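Local coordinates for envelopment polyprotein (Bovine Schmallenberg virus BH80/Germany/2011, PDB 7A56), which probably drives fusion of the viral envelope with the host membrane as a class II fusion glycoprotein, captured here in its trimeric postfusion conformation, at residues I52-Y56 with L85-I89; E76-I82 with S332-Y338; F100-Y105 with E201-M206. One frame throughout, in Å; residues are numbered along the deposited sequence.

Contact 1. Residues I52-Y56 with L85-I89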
loop_
_atom_site.group_PDB
_atom_site.type_symbol
_atom_site.label_atom_id
_atom_site.label_comp_id
_atom_site.label_asym_id
_atom_site.label_seq_id
_atom_site.Cartn_x
_atom_site.Cartn_y
_atom_site.Cartn_z
ATOM N N ILE A 52 17.607 4.462 -29.799
ATOM C CA ILE A 52 16.625 3.576 -29.180
ATOM C C ILE A 52 16.835 2.233 -29.867
ATOM O O ILE A 52 16.452 2.052 -31.039
ATOM C CB ILE A 52 15.174 4.083 -29.327
ATOM C CG1 ILE A 52 14.950 5.454 -28.631
ATOM C CG2 ILE A 52 14.128 3.061 -28.782
ATOM C CD1 ILE A 52 13.881 6.255 -29.385
ATOM N N ILE A 53 17.478 1.314 -29.158
ATOM C CA ILE A 53 17.840 -0.016 -29.654
ATOM C C ILE A 53 17.158 -1.030 -28.729
ATOM O O ILE A 53 17.495 -1.100 -27.529
ATOM C CB ILE A 53 19.363 -0.200 -29.677
ATOM C CG1 ILE A 53 20.028 0.890 -30.547
ATOM C CG2 ILE A 53 19.691 -1.618 -30.244
ATOM C CD1 ILE A 53 21.521 0.882 -30.491
ATOM N N PRO A 54 16.167 -1.766 -29.214
ATOM C CA PRO A 54 15.260 -2.497 -28.306
ATOM C C PRO A 54 15.924 -3.660 -27.562
ATOM O O PRO A 54 16.642 -4.467 -28.136
ATOM C CB PRO A 54 14.141 -2.990 -29.229
ATOM C CG PRO A 54 14.684 -2.888 -30.628
ATOM C CD PRO A 54 15.702 -1.777 -30.611
ATOM N N GLN A 55 15.647 -3.739 -26.258
ATOM C CA GLN A 55 16.173 -4.804 -25.403
ATOM C C GLN A 55 15.204 -5.956 -25.218
ATOM O O GLN A 55 15.617 -7.014 -24.724
ATOM C CB GLN A 55 16.466 -4.249 -23.977
ATOM C CG GLN A 55 17.664 -3.303 -23.912
ATOM C CD GLN A 55 17.624 -2.506 -22.648
ATOM O OE1 GLN A 55 16.731 -1.671 -22.485
ATOM N NE2 GLN A 55 18.537 -2.784 -21.704
ATOM N N TYR A 56 13.913 -5.731 -25.465
ATOM C CA TYR A 56 12.868 -6.663 -25.068
ATOM C C TYR A 56 12.362 -7.465 -26.280
ATOM O O TYR A 56 12.066 -6.901 -27.341
ATOM C CB TYR A 56 11.722 -5.902 -24.397
ATOM C CG TYR A 56 10.687 -6.798 -23.740
ATOM C CD1 TYR A 56 10.891 -7.298 -22.435
ATOM C CD2 TYR A 56 9.558 -7.220 -24.447
ATOM C CE1 TYR A 56 9.967 -8.133 -21.840
ATOM C CE2 TYR A 56 8.596 -8.070 -23.856
ATOM C CZ TYR A 56 8.804 -8.517 -22.562
ATOM O OH TYR A 56 7.895 -9.332 -21.957
ATOM N N LEU A 85 11.827 1.156 -21.859
ATOM C CA LEU A 85 11.953 -0.159 -22.519
ATOM C C LEU A 85 11.403 -0.134 -23.936
ATOM O O LEU A 85 10.401 0.527 -24.215
ATOM C CB LEU A 85 11.191 -1.213 -21.700
ATOM C CG LEU A 85 11.431 -2.711 -22.030
ATOM C CD1 LEU A 85 12.829 -3.103 -21.743
ATOM C CD2 LEU A 85 10.462 -3.516 -21.118
ATOM N N SER A 86 12.002 -0.939 -24.826
ATOM C CA SER A 86 11.446 -1.032 -26.181
ATOM C C SER A 86 11.641 -2.439 -26.743
ATOM O O SER A 86 12.493 -3.217 -26.278
ATOM C CB SER A 86 12.047 0.010 -27.150
ATOM O OG SER A 86 13.442 -0.105 -27.399
ATOM N N ALA A 87 10.826 -2.758 -27.772
ATOM C CA ALA A 87 10.800 -4.071 -28.435
ATOM C C ALA A 87 10.904 -3.852 -29.934
ATOM O O ALA A 87 10.383 -2.848 -30.439
ATOM C CB ALA A 87 9.467 -4.837 -28.162
ATOM N N GLY A 88 11.565 -4.763 -30.666
ATOM C CA GLY A 88 11.755 -4.587 -32.105
ATOM C C GLY A 88 10.910 -5.554 -32.907
ATOM O O GLY A 88 10.719 -6.698 -32.496
ATOM N N ILE A 89 10.368 -5.075 -34.029
ATOM C CA ILE A 89 9.676 -5.915 -35.016
ATOM C C ILE A 89 10.312 -5.659 -36.349
ATOM O O ILE A 89 10.307 -4.524 -36.835
ATOM C CB ILE A 89 8.167 -5.652 -35.109
ATOM C CG1 ILE A 89 7.505 -5.828 -33.743
ATOM C CG2 ILE A 89 7.496 -6.599 -36.178
ATOM C CD1 ILE A 89 7.252 -7.287 -33.384
HETATM O O HOH W 1 14.840 -1.387 -24.604
HETATM O O HOH W 2 10.787 -7.716 -29.705
#
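The loop I52-Y56 crosses the strand S86-I89 almost at a right angle (87° between end-to-end directions), and S86, Y56 and L85 carry most of the 371 Å² buried between them. S86 is at the crossing point, its CA 4.6 Å from P54 CA. Its carbonyl accepts the one clear direct hydrogen bond, Y56 N to S86 O at 3.0 Å, while S86 OG lies 3.1 Å from P54 CA and 3.5 Å from I52 CG2. Y56 directs CB toward the strand, 4.0 Å from L85 CG, and then leads its ring away. The ring edge still passes A87, with Y56 CD2 4.4 Å from A87 CB, and the hydroxyl bonds to Q231 of the second subunit. Just along the strand, P54 CB rests 3.4 Å from G88 N; a CB on G88 would crowd P54 CG, so glycine suits this spot. Two waters fill the gaps. Water 1 accepts from Q55 N (3.0 Å) and S86 N (2.9 Å), and water 2 lies 2.8 Å from Y56 O and 3.0 Å from G88 O. The loop also bonds to T383 through I53 N and to S386 through Q55 OE1, and I52 touches I384. Such a loop, laid across a sheet and touching a later all-beta module, is consistent with the domain I–domain III seam of class II fusion proteins.

Contact 2. Residues E76-I82 with S332-Y338; sequences ESHIPAI and SVGTINY
An antiparallel ladder joins strands 70-80 and 335-343, in one sheet of what is probably the domain I β-sandwich of this class II fold. Both are extended; the axes of segments 76-80 and 335-338 approach to 4.6 Å at 157°. S77 pairs with Y338 and I79 with I336 as hydrogen-bonded pairs: S77 N–Y338 O and Y338 N–S77 O are both 3.0 Å, I79 N–I336 O 2.9 Å and I336 N–I79 O 2.8 Å. H78/N337 and P80/T335 (CA–CA 4.3 and 4.6 Å) are non-hydrogen-bonded pairs, the latter with diverging side chains. Beyond P80, A81 centres an inverse gamma turn, yet A81 N–G334 O (2.9 Å) and V333 N–A81 O (3.0 Å) continue the bonding. G334 has phi/psi 153/-155, which disfavours a side chain, and an ST turn binds G334 N to S332 OG (3.2 Å). I79 CG2 packs 3.8 Å from I336 CB and 4.0 Å from Y338 CE2. Y338 (chi1 p) lays one ring face over S77 O. Water 3 links H78 (chi1 p) ND1 (2.6 Å) to E76 OE1 (2.8 Å) and N337 OD1 (3.2 Å). The chemistry is thus two-sided: I79 and Y338 pack against I104, and I336 on L228 and I230, while H78 NE2 (to D229), S332 and T335 bind the second subunit.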
loop_
_atom_site.group_PDB
_atom_site.type_symbol
_atom_site.label_atom_id
_atom_site.label_comp_id
_atom_site.label_asym_id
_atom_site.label_seq_id
_atom_site.Cartn_x
_atom_site.Cartn_y
_atom_site.Cartn_z
ATOM N N GLU A 76 1.081 -9.723 -33.431
ATOM C CA GLU A 76 0.633 -9.179 -32.155
ATOM C C GLU A 76 1.633 -9.570 -31.079
ATOM O O GLU A 76 2.159 -10.679 -31.101
ATOM C CB GLU A 76 -0.756 -9.725 -31.835
ATOM C CG GLU A 76 -1.412 -9.071 -30.624
ATOM C CD GLU A 76 -1.186 -9.872 -29.337
ATOM O OE1 GLU A 76 -1.959 -9.640 -28.390
ATOM O OE2 GLU A 76 -0.272 -10.757 -29.272
ATOM N N SER A 77 1.872 -8.681 -30.100
ATOM C CA SER A 77 2.731 -9.057 -28.980
ATOM C C SER A 77 2.437 -8.068 -27.849
ATOM O O SER A 77 1.435 -7.333 -27.880
ATOM C CB SER A 77 4.208 -9.078 -29.390
ATOM O OG SER A 77 5.018 -9.724 -28.417
ATOM N N HIS A 78 3.308 -8.050 -26.849
ATOM C CA HIS A 78 3.121 -7.161 -25.700
ATOM C C HIS A 78 4.479 -6.842 -25.102
ATOM O O HIS A 78 5.444 -7.605 -25.267
ATOM C CB HIS A 78 2.229 -7.791 -24.621
ATOM C CG HIS A 78 2.597 -9.211 -24.300
ATOM N ND1 HIS A 78 1.941 -10.302 -24.851
ATOM C CD2 HIS A 78 3.589 -9.724 -23.540
ATOM C CE1 HIS A 78 2.508 -11.420 -24.433
ATOM N NE2 HIS A 78 3.511 -11.101 -23.636
ATOM N N ILE A 79 4.530 -5.745 -24.327
ATOM C CA ILE A 79 5.757 -5.298 -23.703
ATOM C C ILE A 79 5.404 -4.688 -22.348
ATOM O O ILE A 79 4.371 -4.012 -22.245
ATOM C CB ILE A 79 6.512 -4.263 -24.572
ATOM C CG1 ILE A 79 7.773 -3.739 -23.883
ATOM C CG2 ILE A 79 5.632 -3.088 -24.999
ATOM C CD1 ILE A 79 8.643 -2.895 -24.805
ATOM N N PRO A 80 6.204 -4.938 -21.303
ATOM C CA PRO A 80 5.921 -4.323 -19.982
ATOM C C PRO A 80 5.877 -2.818 -20.065
ATOM O O PRO A 80 6.713 -2.208 -20.740
ATOM C CB PRO A 80 7.105 -4.775 -19.115
ATOM C CG PRO A 80 7.489 -6.139 -19.758
ATOM C CD PRO A 80 7.335 -5.900 -21.250
ATOM N N ALA A 81 4.953 -2.207 -19.295
ATOM C CA ALA A 81 4.891 -0.745 -19.235
ATOM C C ALA A 81 5.999 -0.314 -18.283
ATOM O O ALA A 81 5.762 -0.069 -17.099
ATOM C CB ALA A 81 3.519 -0.260 -18.775
ATOM N N ILE A 82 7.236 -0.266 -18.811
ATOM C CA ILE A 82 8.433 0.049 -18.031
ATOM C C ILE A 82 9.140 1.220 -18.692
ATOM O O ILE A 82 9.369 1.210 -19.893
ATOM C CB ILE A 82 9.381 -1.167 -17.898
ATOM C CG1 ILE A 82 8.754 -2.174 -16.944
ATOM C CG2 ILE A 82 10.803 -0.725 -17.398
ATOM C CD1 ILE A 82 9.509 -3.538 -16.838
ATOM N N SER A 332 7.457 -1.828 -13.347
ATOM C CA SER A 332 6.325 -1.997 -14.279
ATOM C C SER A 332 5.037 -1.391 -13.734
ATOM O O SER A 332 4.704 -1.601 -12.579
ATOM C CB SER A 332 6.039 -3.474 -14.538
ATOM O OG SER A 332 5.030 -3.583 -15.542
ATOM N N VAL A 333 4.265 -0.697 -14.581
ATOM C CA VAL A 333 2.887 -0.317 -14.194
ATOM C C VAL A 333 1.833 -1.090 -14.981
ATOM O O VAL A 333 0.636 -0.755 -14.910
ATOM C CB VAL A 333 2.649 1.207 -14.336
ATOM C CG1 VAL A 333 3.658 2.006 -13.459
ATOM C CG2 VAL A 333 2.836 1.615 -15.791
ATOM N N GLY A 334 2.230 -2.102 -15.738
ATOM C CA GLY A 334 1.224 -2.825 -16.455
ATOM C C GLY A 334 1.823 -3.443 -17.718
ATOM O O GLY A 334 3.026 -3.695 -17.784
ATOM N N THR A 335 0.957 -3.669 -18.701
ATOM C CA THR A 335 1.362 -4.286 -19.988
ATOM C C THR A 335 0.839 -3.446 -21.149
ATOM O O THR A 335 -0.359 -3.094 -21.188
ATOM C CB THR A 335 0.790 -5.704 -20.104
ATOM O OG1 THR A 335 1.181 -6.531 -19.008
ATOM C CG2 THR A 335 1.188 -6.376 -21.513
ATOM N N ILE A 336 1.699 -3.157 -22.124
ATOM C CA ILE A 336 1.280 -2.564 -23.391
ATOM C C ILE A 336 1.085 -3.684 -24.420
ATOM O O ILE A 336 2.043 -4.386 -24.777
ATOM C CB ILE A 336 2.303 -1.521 -23.915
ATOM C CG1 ILE A 336 2.648 -0.438 -22.847
ATOM C CG2 ILE A 336 1.804 -0.834 -25.258
ATOM C CD1 ILE A 336 1.476 0.325 -22.369
ATOM N N ASN A 337 -0.158 -3.873 -24.883
ATOM C CA ASN A 337 -0.431 -4.780 -26.001
ATOM C C ASN A 337 -0.350 -4.009 -27.302
ATOM O O ASN A 337 -0.695 -2.820 -27.342
ATOM C CB ASN A 337 -1.815 -5.412 -25.814
ATOM C CG ASN A 337 -1.888 -6.226 -24.569
ATOM O OD1 ASN A 337 -1.223 -7.242 -24.470
ATOM N ND2 ASN A 337 -2.654 -5.777 -23.579
ATOM N N TYR A 338 0.094 -4.686 -28.384
ATOM C CA TYR A 338 0.127 -3.997 -29.658
ATOM C C TYR A 338 -0.068 -5.003 -30.793
ATOM O O TYR A 338 0.306 -6.173 -30.681
ATOM C CB TYR A 338 1.447 -3.245 -29.894
ATOM C CG TYR A 338 2.739 -4.086 -29.750
ATOM C CD1 TYR A 338 3.265 -4.758 -30.852
ATOM C CD2 TYR A 338 3.423 -4.181 -28.538
ATOM C CE1 TYR A 338 4.435 -5.493 -30.769
ATOM C CE2 TYR A 338 4.636 -4.914 -28.419
ATOM C CZ TYR A 338 5.120 -5.590 -29.588
ATOM O OH TYR A 338 6.309 -6.305 -29.549
HETATM O O HOH W 3 -0.386 -9.907 -26.029
HETATM O O HOH W 4 7.321 -7.006 -27.148
#

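Contact 3. Residues F100-Y105 with E201-M206; sequences FSIIIY and EVCITM
Two neighbouring antiparallel strands, F100-Y105 and E201-M206, belong to the large sheet of this elongated all-beta chain, in a region consistent with domain I of class II fusion proteins. Their short axes approach to 4.7 Å at 160°, and the backbones are extended throughout. Four backbone hydrogen bonds set the register. I103 with T205 is a hydrogen-bonded pair (I103 N–T205 O and T205 N–I103 O, both 2.8 Å), as is Y105 with C203 (Y105 N–C203 O 2.9 Å, C203 N–Y105 O 2.7 Å); I104 faces I204 between them as the non-hydrogen-bonded pair. Apolar contacts dominate the face carrying I102, I104 and I204. I104 and I204 share the m,m rotamer, with I104 CD1 3.4 Å from I204 CD1. I102 CG2 lies 3.7 Å from I204 CG2. This face is covered partly by helix 23-40, where L38 meets I204, and partly by Y338 on I104. Sulfur gives two oblique aromatic contacts: M206 SD lies 5.3 Å from the F100 ring centroid and C203 SG 5.0 Å from that of Y105. C203 SG also forms a disulfide with C212 on the adjoining strand 209-214, tying that hairpin covalently. The face holding I103, Y105, C203 and T205 mixes polar with apolar groups; T205 OG1 bonds to S210. Water 5 donates to T205 O at 2.9 Å and lies 2.9 Å from S101 OG.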
loop_
_atom_site.group_PDB
_atom_site.type_symbol
_atom_site.label_atom_id
_atom_site.label_comp_id
_atom_site.label_asym_id
_atom_site.label_seq_id
_atom_site.Cartn_x
_atom_site.Cartn_y
_atom_site.Cartn_z
ATOM N N PHE A 100 12.236 -3.214 -43.216
ATOM C CA PHE A 100 12.572 -2.193 -42.220
ATOM C C PHE A 100 12.078 -2.672 -40.873
ATOM O O PHE A 100 11.490 -3.746 -40.763
ATOM C CB PHE A 100 12.006 -0.801 -42.568
ATOM C CG PHE A 100 10.494 -0.754 -42.667
ATOM C CD1 PHE A 100 9.873 -1.046 -43.870
ATOM C CD2 PHE A 100 9.719 -0.372 -41.579
ATOM C CE1 PHE A 100 8.512 -1.017 -43.996
ATOM C CE2 PHE A 100 8.319 -0.356 -41.673
ATOM C CZ PHE A 100 7.718 -0.665 -42.907
ATOM N N SER A 101 12.275 -1.837 -39.846
ATOM C CA SER A 101 11.910 -2.206 -38.490
ATOM C C SER A 101 10.947 -1.177 -37.894
ATOM O O SER A 101 10.977 0.013 -38.248
ATOM C CB SER A 101 13.147 -2.340 -37.614
ATOM O OG SER A 101 13.607 -1.050 -37.286
ATOM N N ILE A 102 10.035 -1.684 -37.065
ATOM C CA ILE A 102 9.146 -0.884 -36.226
ATOM C C ILE A 102 9.504 -1.228 -34.795
ATOM O O ILE A 102 9.529 -2.412 -34.433
ATOM C CB ILE A 102 7.667 -1.198 -36.511
ATOM C CG1 ILE A 102 7.299 -0.843 -37.972
ATOM C CG2 ILE A 102 6.748 -0.485 -35.558
ATOM C CD1 ILE A 102 5.852 -1.196 -38.355
ATOM N N ILE A 103 9.741 -0.208 -33.979
ATOM C CA ILE A 103 10.073 -0.381 -32.564
ATOM C C ILE A 103 8.894 0.129 -31.748
ATOM O O ILE A 103 8.360 1.209 -32.036
ATOM C CB ILE A 103 11.383 0.356 -32.244
ATOM C CG1 ILE A 103 12.568 -0.390 -32.906
ATOM C CG2 ILE A 103 11.641 0.535 -30.713
ATOM C CD1 ILE A 103 13.833 0.506 -33.002
ATOM N N ILE A 104 8.428 -0.674 -30.792
ATOM C CA ILE A 104 7.433 -0.223 -29.824
ATOM C C ILE A 104 8.176 0.258 -28.570
ATOM O O ILE A 104 8.869 -0.530 -27.906
ATOM C CB ILE A 104 6.442 -1.343 -29.470
ATOM C CG1 ILE A 104 5.829 -2.005 -30.729
ATOM C CG2 ILE A 104 5.405 -0.869 -28.399
ATOM C CD1 ILE A 104 4.991 -0.999 -31.570
ATOM N N TYR A 105 8.064 1.554 -28.252
ATOM C CA TYR A 105 9.005 2.164 -27.294
ATOM C C TYR A 105 8.189 2.794 -26.169
ATOM O O TYR A 105 7.353 3.666 -26.435
ATOM C CB TYR A 105 9.900 3.168 -28.047
ATOM C CG TYR A 105 10.601 4.228 -27.196
ATOM C CD1 TYR A 105 11.151 3.914 -25.972
ATOM C CD2 TYR A 105 10.727 5.520 -27.655
ATOM C CE1 TYR A 105 11.794 4.917 -25.173
ATOM C CE2 TYR A 105 11.359 6.519 -26.904
ATOM C CZ TYR A 105 11.887 6.205 -25.679
ATOM O OH TYR A 105 12.492 7.197 -25.002
ATOM N N GLU A 201 3.631 7.200 -21.642
ATOM C CA GLU A 201 3.682 7.584 -23.034
ATOM C C GLU A 201 4.353 6.474 -23.811
ATOM O O GLU A 201 5.418 5.973 -23.416
ATOM C CB GLU A 201 4.435 8.903 -23.183
ATOM C CG GLU A 201 4.572 9.384 -24.669
ATOM C CD GLU A 201 5.530 10.571 -24.761
ATOM O OE1 GLU A 201 6.553 10.567 -24.037
ATOM O OE2 GLU A 201 5.248 11.508 -25.514
ATOM N N VAL A 202 3.785 6.154 -24.975
ATOM C CA VAL A 202 4.322 5.066 -25.797
ATOM C C VAL A 202 4.491 5.577 -27.213
ATOM O O VAL A 202 3.756 6.465 -27.656
ATOM C CB VAL A 202 3.407 3.823 -25.791
ATOM C CG1 VAL A 202 3.225 3.310 -24.366
ATOM C CG2 VAL A 202 2.092 4.131 -26.461
ATOM N N CYS A 203 5.524 5.068 -27.910
ATOM C CA CYS A 203 5.867 5.568 -29.232
ATOM C C CYS A 203 5.994 4.411 -30.214
ATOM O O CYS A 203 6.381 3.301 -29.850
ATOM C CB CYS A 203 7.218 6.339 -29.301
ATOM S SG CYS A 203 7.281 7.759 -28.138
ATOM N N ILE A 204 5.638 4.695 -31.458
ATOM C CA ILE A 204 6.033 3.871 -32.607
ATOM C C ILE A 204 7.305 4.485 -33.156
ATOM O O ILE A 204 7.297 5.612 -33.673
ATOM C CB ILE A 204 4.944 3.851 -33.690
ATOM C CG1 ILE A 204 3.602 3.415 -33.113
ATOM C CG2 ILE A 204 5.333 2.871 -34.887
ATOM C CD1 ILE A 204 3.619 2.005 -32.548
ATOM N N THR A 205 8.398 3.745 -33.111
ATOM C CA THR A 205 9.678 4.300 -33.527
ATOM C C THR A 205 10.097 3.648 -34.847
ATOM O O THR A 205 10.232 2.414 -34.943
ATOM C CB THR A 205 10.707 4.109 -32.418
ATOM O OG1 THR A 205 10.310 4.933 -31.305
ATOM C CG2 THR A 205 12.147 4.504 -32.853
ATOM N N MET A 206 10.201 4.471 -35.882
ATOM C CA MET A 206 10.707 4.055 -37.178
ATOM C C MET A 206 11.978 4.857 -37.426
ATOM O O MET A 206 12.385 5.686 -36.600
ATOM C CB MET A 206 9.638 4.230 -38.267
ATOM C CG MET A 206 8.481 3.147 -38.182
ATOM S SD MET A 206 7.467 3.282 -39.694
ATOM C CE MET A 206 6.806 4.956 -39.314
HETATM O O HOH W 5 12.741 1.461 -36.081
#

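All three contacts are mainly buried, but their surroundings differ. Contact 3 is interior to one subunit, touched by no other chain, whereas contacts 1 and 2 both border the second subunit, and contact 2 the third as well. Contacts 1 and 3 reach the same sheet: strand 86-92 lies beside strand 98-134, with probable hydrogen bonds I89 N–I102 O (2.8 Å) and A87 O–I104 N (2.9 Å). Contact 2 belongs to another sheet, pressed onto these strands through Y338 CE1–I104 CG1 (3.8 Å) and I336 CD1–V202 CG1 (4.0 Å). Contacts 2 and 3 are regular backbone ladders, while contact 1 combines one direct hydrogen bond and two water bridges with packing of P54 and Y56.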